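Local coordinates for protein genome packaging NTPase B204 (Sulfolobus turreted icosahedral virus 2, PDB 4KFU) that probably hydrolyses ATP to power the packaging of viral DNA into the capsid, as a P-loop ATPase of the FtsK-HerA superfamily, at residues S59-D62 against I63-Q67; E82-W85 against Q86-L90; K114-P117 against A118-E121. All blocks are in the same frame, centred on the assembly; numbering follows the deposited sequence.

Contact 1. Residues S59-D62 against I63-Q67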
loop_
_atom_site.group_PDB
_atom_site.type_symbol
_atom_site.label_atom_id
_atom_site.label_comp_id
_atom_site.label_asym_id
_atom_site.label_seq_id
_atom_site.Cartn_x
_atom_site.Cartn_y
_atom_site.Cartn_z
ATOM N N SER A 59 5.400 -20.378 -5.943
ATOM C CA SER A 59 4.137 -20.980 -6.360
ATOM C C SER A 59 2.954 -20.315 -5.645
ATOM O O SER A 59 3.131 -19.611 -4.650
ATOM C CB SER A 59 4.134 -22.487 -6.085
ATOM O OG SER A 59 3.880 -22.754 -4.716
ATOM N N LEU A 60 1.750 -20.543 -6.157
ATOM C CA LEU A 60 0.541 -20.033 -5.519
ATOM C C LEU A 60 0.354 -20.676 -4.162
ATOM O O LEU A 60 -0.221 -20.083 -3.243
ATOM C CB LEU A 60 -0.678 -20.369 -6.372
ATOM C CG LEU A 60 -0.994 -19.442 -7.531
ATOM C CD1 LEU A 60 -2.102 -20.062 -8.373
ATOM C CD2 LEU A 60 -1.415 -18.108 -6.972
ATOM N N SER A 61 0.812 -21.916 -4.056
ATOM C CA SER A 61 0.680 -22.674 -2.819
ATOM C C SER A 61 1.449 -22.003 -1.696
ATOM O O SER A 61 0.960 -21.914 -0.567
ATOM C CB SER A 61 1.195 -24.104 -3.016
ATOM O OG SER A 61 1.237 -24.783 -1.771
ATOM N N ASP A 62 2.660 -21.544 -2.009
ATOM C CA ASP A 62 3.471 -20.806 -1.040
ATOM C C ASP A 62 2.743 -19.565 -0.525
ATOM O O ASP A 62 2.828 -19.234 0.658
ATOM C CB ASP A 62 4.807 -20.384 -1.659
ATOM C CG ASP A 62 5.731 -21.554 -1.935
ATOM O OD1 ASP A 62 5.414 -22.686 -1.501
ATOM O OD2 ASP A 62 6.778 -21.329 -2.591
ATOM N N ILE A 63 2.023 -18.879 -1.409
ATOM C CA ILE A 63 1.329 -17.654 -1.006
ATOM C C ILE A 63 0.288 -17.970 0.058
ATOM O O ILE A 63 0.170 -17.259 1.051
ATOM C CB ILE A 63 0.664 -16.953 -2.203
ATOM C CG1 ILE A 63 1.713 -16.635 -3.267
ATOM C CG2 ILE A 63 -0.038 -15.673 -1.764
ATOM C CD1 ILE A 63 1.143 -15.928 -4.482
ATOM N N VAL A 64 -0.448 -19.060 -0.131
ATOM C CA VAL A 64 -1.457 -19.461 0.847
ATOM C C VAL A 64 -0.858 -20.017 2.153
ATOM O O VAL A 64 -1.350 -19.713 3.242
ATOM C CB VAL A 64 -2.444 -20.511 0.242
ATOM C CG1 VAL A 64 -3.539 -20.869 1.244
ATOM C CG2 VAL A 64 -3.055 -19.985 -1.042
ATOM N N SER A 65 0.193 -20.835 2.049
ATOM C CA SER A 65 0.677 -21.590 3.208
ATOM C C SER A 65 1.696 -20.878 4.105
ATOM O O SER A 65 1.763 -21.158 5.306
ATOM C CB SER A 65 1.230 -22.960 2.779
ATOM O OG SER A 65 2.388 -22.820 1.978
ATOM N N LYS A 66 2.489 -19.974 3.533
ATOM C CA LYS A 66 3.545 -19.294 4.290
ATOM C C LYS A 66 3.004 -18.066 5.015
ATOM O O LYS A 66 2.352 -17.212 4.403
ATOM C CB LYS A 66 4.690 -18.895 3.357
ATOM C CG LYS A 66 5.372 -20.079 2.662
ATOM C CD LYS A 66 6.100 -20.975 3.663
ATOM C CE LYS A 66 6.684 -22.210 2.980
ATOM N NZ LYS A 66 5.605 -22.979 2.296
ATOM N N GLN A 67 3.288 -17.972 6.314
ATOM C CA GLN A 67 2.728 -16.913 7.164
ATOM C C GLN A 67 3.199 -15.510 6.755
ATOM O O GLN A 67 2.390 -14.592 6.643
ATOM C CB GLN A 67 3.051 -17.169 8.640
ATOM C CG GLN A 67 2.361 -16.205 9.603
ATOM C CD GLN A 67 2.774 -16.426 11.051
ATOM O OE1 GLN A 67 3.848 -16.964 11.322
ATOM N NE2 GLN A 67 1.919 -16.013 11.985
HETATM O O HOH W 1 3.449 -24.295 -0.181
#

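Contact 2. Residues E82-W85 against Q86-L90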
loop_
_atom_site.group_PDB
_atom_site.type_symbol
_atom_site.label_atom_id
_atom_site.label_comp_id
_atom_site.label_asym_id
_atom_site.label_seq_id
_atom_site.Cartn_x
_atom_site.Cartn_y
_atom_site.Cartn_z
ATOM N N GLU A 82 -5.086 -10.557 -10.189
ATOM C CA GLU A 82 -6.293 -11.342 -9.953
ATOM C C GLU A 82 -5.947 -12.666 -9.269
ATOM O O GLU A 82 -6.601 -13.061 -8.298
ATOM C CB GLU A 82 -7.088 -11.548 -11.246
ATOM C CG GLU A 82 -7.747 -10.265 -11.743
ATOM C CD GLU A 82 -9.185 -10.473 -12.196
ATOM O OE1 GLU A 82 -9.398 -10.636 -13.420
ATOM O OE2 GLU A 82 -10.102 -10.466 -11.334
ATOM N N LYS A 83 -4.893 -13.318 -9.755
ATOM C CA LYS A 83 -4.432 -14.586 -9.191
ATOM C C LYS A 83 -3.944 -14.380 -7.765
ATOM O O LYS A 83 -4.255 -15.156 -6.866
ATOM C CB LYS A 83 -3.280 -15.134 -10.048
ATOM C CG LYS A 83 -2.992 -16.604 -9.869
ATOM C CD LYS A 83 -1.552 -16.940 -10.281
ATOM C CE LYS A 83 -1.131 -16.218 -11.555
ATOM N NZ LYS A 83 0.274 -16.576 -11.940
ATOM N N LEU A 84 -3.178 -13.314 -7.555
ATOM C CA LEU A 84 -2.651 -12.994 -6.223
ATOM C C LEU A 84 -3.757 -12.721 -5.216
ATOM O O LEU A 84 -3.636 -13.067 -4.038
ATOM C CB LEU A 84 -1.721 -11.774 -6.308
ATOM C CG LEU A 84 -1.240 -11.168 -4.988
ATOM C CD1 LEU A 84 -0.425 -12.171 -4.193
ATOM C CD2 LEU A 84 -0.414 -9.908 -5.222
ATOM N N TRP A 85 -4.821 -12.066 -5.679
ATOM C CA TRP A 85 -5.942 -11.731 -4.802
ATOM C C TRP A 85 -6.679 -12.989 -4.329
ATOM O O TRP A 85 -7.019 -13.120 -3.143
ATOM C CB TRP A 85 -6.885 -10.753 -5.506
ATOM C CG TRP A 85 -8.069 -10.326 -4.675
ATOM C CD1 TRP A 85 -9.378 -10.681 -4.868
ATOM C CD2 TRP A 85 -8.052 -9.461 -3.530
ATOM N NE1 TRP A 85 -10.171 -10.097 -3.903
ATOM C CE2 TRP A 85 -9.389 -9.348 -3.078
ATOM C CE3 TRP A 85 -7.043 -8.774 -2.848
ATOM C CZ2 TRP A 85 -9.732 -8.573 -1.965
ATOM C CZ3 TRP A 85 -7.395 -8.003 -1.751
ATOM C CH2 TRP A 85 -8.728 -7.917 -1.318
ATOM N N GLN A 86 -6.926 -13.912 -5.252
ATOM C CA GLN A 86 -7.587 -15.162 -4.909
ATOM C C GLN A 86 -6.750 -15.949 -3.915
ATOM O O GLN A 86 -7.280 -16.512 -2.944
ATOM C CB GLN A 86 -7.825 -16.016 -6.167
ATOM C CG GLN A 86 -8.862 -15.454 -7.134
ATOM C CD GLN A 86 -10.228 -15.262 -6.493
ATOM O OE1 GLN A 86 -10.726 -16.135 -5.765
ATOM N NE2 GLN A 86 -10.852 -14.122 -6.773
ATOM N N ALA A 87 -5.443 -15.993 -4.158
ATOM C CA ALA A 87 -4.520 -16.692 -3.255
ATOM C C ALA A 87 -4.451 -15.985 -1.903
ATOM O O ALA A 87 -4.311 -16.624 -0.858
ATOM C CB ALA A 87 -3.123 -16.808 -3.882
ATOM N N SER A 88 -4.539 -14.654 -1.914
ATOM C CA SER A 88 -4.506 -13.895 -0.661
ATOM C C SER A 88 -5.728 -14.163 0.206
ATOM O O SER A 88 -5.624 -14.236 1.423
ATOM C CB SER A 88 -4.384 -12.383 -0.939
ATOM O OG SER A 88 -3.160 -12.076 -1.591
ATOM N N LYS A 89 -6.893 -14.260 -0.426
ATOM C CA LYS A 89 -8.130 -14.584 0.287
ATOM C C LYS A 89 -8.046 -15.960 0.971
ATOM O O LYS A 89 -8.464 -16.128 2.119
ATOM C CB LYS A 89 -9.329 -14.507 -0.661
ATOM C CG LYS A 89 -9.746 -13.075 -1.009
ATOM C CD LYS A 89 -11.148 -13.003 -1.622
ATOM C CE LYS A 89 -11.180 -13.520 -3.042
ATOM N NZ LYS A 89 -12.523 -13.283 -3.654
ATOM N N LEU A 90 -7.486 -16.940 0.270
ATOM C CA LEU A 90 -7.300 -18.263 0.874
ATOM C C LEU A 90 -6.247 -18.217 1.982
ATOM O O LEU A 90 -6.418 -18.836 3.034
ATOM C CB LEU A 90 -6.978 -19.319 -0.190
ATOM C CG LEU A 90 -8.143 -19.588 -1.159
ATOM C CD1 LEU A 90 -7.722 -20.483 -2.329
ATOM C CD2 LEU A 90 -9.341 -20.197 -0.434
HETATM O O HOH W 2 -9.634 -12.635 -8.269
#

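Contact 3. Residues K114-P117 against A118-E121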
loop_
_atom_site.group_PDB
_atom_site.type_symbol
_atom_site.label_atom_id
_atom_site.label_comp_id
_atom_site.label_asym_id
_atom_site.label_seq_id
_atom_site.Cartn_x
_atom_site.Cartn_y
_atom_site.Cartn_z
ATOM N N LYS A 114 -8.167 -0.452 -16.314
ATOM C CA LYS A 114 -9.394 -1.238 -16.217
ATOM C C LYS A 114 -9.609 -1.783 -14.810
ATOM O O LYS A 114 -8.702 -2.380 -14.216
ATOM C CB LYS A 114 -9.371 -2.402 -17.220
ATOM N N VAL A 115 -10.809 -1.573 -14.277
ATOM C CA VAL A 115 -11.149 -2.093 -12.955
ATOM C C VAL A 115 -11.621 -3.549 -13.048
ATOM O O VAL A 115 -12.772 -3.804 -13.394
ATOM C CB VAL A 115 -12.237 -1.232 -12.273
ATOM C CG1 VAL A 115 -12.640 -1.821 -10.917
ATOM C CG2 VAL A 115 -11.754 0.215 -12.101
ATOM N N THR A 116 -10.729 -4.491 -12.740
ATOM C CA THR A 116 -11.045 -5.928 -12.742
ATOM C C THR A 116 -11.903 -6.285 -11.534
ATOM O O THR A 116 -12.032 -5.478 -10.607
ATOM C CB THR A 116 -9.760 -6.788 -12.650
ATOM O OG1 THR A 116 -9.105 -6.526 -11.404
ATOM C CG2 THR A 116 -8.809 -6.499 -13.803
ATOM N N PRO A 117 -12.494 -7.492 -11.531
ATOM C CA PRO A 117 -13.223 -7.922 -10.332
ATOM C C PRO A 117 -12.369 -7.878 -9.066
ATOM O O PRO A 117 -12.871 -7.475 -8.002
ATOM C CB PRO A 117 -13.605 -9.368 -10.667
ATOM C CG PRO A 117 -13.770 -9.363 -12.142
ATOM C CD PRO A 117 -12.746 -8.395 -12.678
ATOM N N ALA A 118 -11.100 -8.273 -9.182
ATOM C CA ALA A 118 -10.182 -8.264 -8.038
ATOM C C ALA A 118 -9.968 -6.857 -7.471
ATOM O O ALA A 118 -9.982 -6.662 -6.250
ATOM C CB ALA A 118 -8.846 -8.886 -8.418
ATOM N N ILE A 119 -9.749 -5.888 -8.356
ATOM C CA ILE A 119 -9.554 -4.503 -7.927
ATOM C C ILE A 119 -10.807 -3.979 -7.234
ATOM O O ILE A 119 -10.728 -3.378 -6.164
ATOM C CB ILE A 119 -9.211 -3.568 -9.112
ATOM C CG1 ILE A 119 -7.919 -4.021 -9.804
ATOM C CG2 ILE A 119 -9.085 -2.118 -8.644
ATOM C CD1 ILE A 119 -6.717 -4.038 -8.897
ATOM N N ASP A 120 -11.965 -4.213 -7.842
ATOM C CA ASP A 120 -13.206 -3.767 -7.234
ATOM C C ASP A 120 -13.404 -4.385 -5.860
ATOM O O ASP A 120 -13.785 -3.701 -4.901
ATOM C CB ASP A 120 -14.405 -4.080 -8.120
ATOM C CG ASP A 120 -15.656 -3.381 -7.640
ATOM O OD1 ASP A 120 -15.743 -2.151 -7.845
ATOM O OD2 ASP A 120 -16.526 -4.039 -7.031
ATOM N N GLU A 121 -13.140 -5.682 -5.749
ATOM C CA GLU A 121 -13.266 -6.337 -4.453
ATOM C C GLU A 121 -12.275 -5.789 -3.424
ATOM O O GLU A 121 -12.617 -5.599 -2.252
ATOM C CB GLU A 121 -13.067 -7.854 -4.607
ATOM C CG GLU A 121 -13.804 -8.655 -3.560
ATOM C CD GLU A 121 -13.423 -10.128 -3.545
ATOM O OE1 GLU A 121 -13.064 -10.672 -4.610
ATOM O OE2 GLU A 121 -13.489 -10.738 -2.456
#

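Contact 1. Residues S59-D62 against I63-Q67
Asp-62 and Lys-66 run side by side and point the same way along the short helix 60-65, the crossover helix of a beta-alpha-beta unit between strands 55-56 and 68-72. Their ends form a long salt bridge, with OD1 of Asp-62 3.8 Å from NZ of Lys-66. The lysine reaches back because its chain is bent twice, at chi2 (-66°) and again at chi4. Its foot is held separately, since Lys-66 N donates to Asp-62 O at 3.0 Å in the last turn, just where the chain leaves helical geometry. The ammonium group also makes a weak bond to Ser-65 OG and a cation-pi contact with Tyr-55, so the carboxylate is one of several partners. The carboxylate is shared too, as OD2 of Asp-62 is hydrogen-bonded to Thr-58 N.

The start of the helix follows the N-cap principle: OG of Ser-59 accepts from Asp-62 N at 3.2 Å, a nearly straight bond. On another side of the helix the chemistry turns apolar. Leu-60 and Ile-63 meet at an angle through their branch ends, CD2 of Leu-60 lying 4.2 Å from CD1 of Ile-63, and both methyl-bearing chains rest on Ala-87 of helix 78-95. Ser-61 and Ser-65 stand one turn apart, and the backbone N of Ser-65 donates to Ser-61 O at 2.9 Å. A single water joins this pair to the acidic residue, bonding to OG of Ser-61 and OG of Ser-65 and donating to OD1 of Asp-62 at 2.9 Å.

Contact 2. Residues E82-W85 against Q86-L90
Glu-82 opens this run of helix 78-95 with its carbonyl, which accepts from Gln-86 N at 3.2 Å and also from a water. Gln-86, bent at chi2, curls its chain back so that CG passes 3.5 Å from Glu-82 O. Lys-83 contributes its carbonyl, bonded to Ala-87 N.

Leu-84 O is gripped twice by Ser-88: the backbone N arrives at 2.8 Å and the hydroxyl OG at 2.7 Å, from opposite faces of the carbonyl plane, the hydroxyl standing 37° out of it. This is how a buried serine hydroxyl can be satisfied within its own helix. The Leu-84 side chain lies about 5 Å from the bound zinc ion and packs on Asp-39, a residue of that metal site.

Trp-85 holds Lys-89 N through its carbonyl, while the lysine chain crosses its indole at an angle. CG of Lys-89 lies over one ring face, toward the rim, and CE comes 3.7 Å from NE1 of Trp-85. The polar ends of both residues turn to Glu-121.

The helix is wedged between neighbours: Ala-87 packs on helix 60-65, Leu-84 and Ser-88 on strand 35-40, and Trp-85 on strand 131-137 and helix 117-124.

Contact 3. Residues K114-P117 against A118-E121
Helix 117-124 begins with a textbook N-cap, in which the side chain of Thr-116 caps Ile-119 N; Pro-117 is the first helical residue. OG1 of Thr-116 accepts from Ile-119 N at 3.2 Å, and the N-H points almost straight at it (165°). The hydroxyl gets there because OG1 sits between the backbone N and the carbonyl carbon (chi1 63°), while CG2 is turned beside the backbone N. The same oxygen lies 3.2 Å from CG1 of Ile-119, whose side chain passes at a slant to that of the threonine.

Backbone bonding takes over at once. Thr-116 O receives Asp-120 N at 3.0 Å, close to linear at 174°, and Pro-117 O receives Glu-121 N at 2.9 Å. Proline suits the first position of a helix, where its nitrogen, lacking a hydrogen, is not called upon to donate. Before the cap, Val-115 folds against the first turn: its CG1 is 4.2 Å from CG2 of Ile-119 and 4.0 Å from CB of Asp-120. Farther along, Glu-121 extends toward helix 78-95, where OE1 forms a salt bridge with Lys-89 NZ and a hydrogen bond with Trp-85 NE1.

The first turn leaves amides that the helix itself cannot satisfy, and two side chains each take one: Thr-116 takes Ile-119 N, and OE2 of Glu-82 takes Ala-118 N. The negative charge of Glu-82 thus lies at the helix start, where the helix dipole would probably stabilise it, and this carboxylate joins the helix to helix 78-95.

The three contacts are all local, yet they differ with depth: contact 1 lies at the surface, whereas contacts 2 and 3 are partly buried. The short helix of contact 1 leans on the helix of contact 2 through packing alone, with CG1 of Val-64 3.9 Å from C of Leu-90. Contact 2, in mid-helix, is the only one to touch both others. Its join to contact 3 is largely polar instead, with a charged link through Glu-121. Contacts 1 and 3 do not meet, their nearest atoms being about 12 Å apart. Both start a helix with a hydroxyl N-cap, whereas contact 2 uses its serine hydroxyl on a carbonyl.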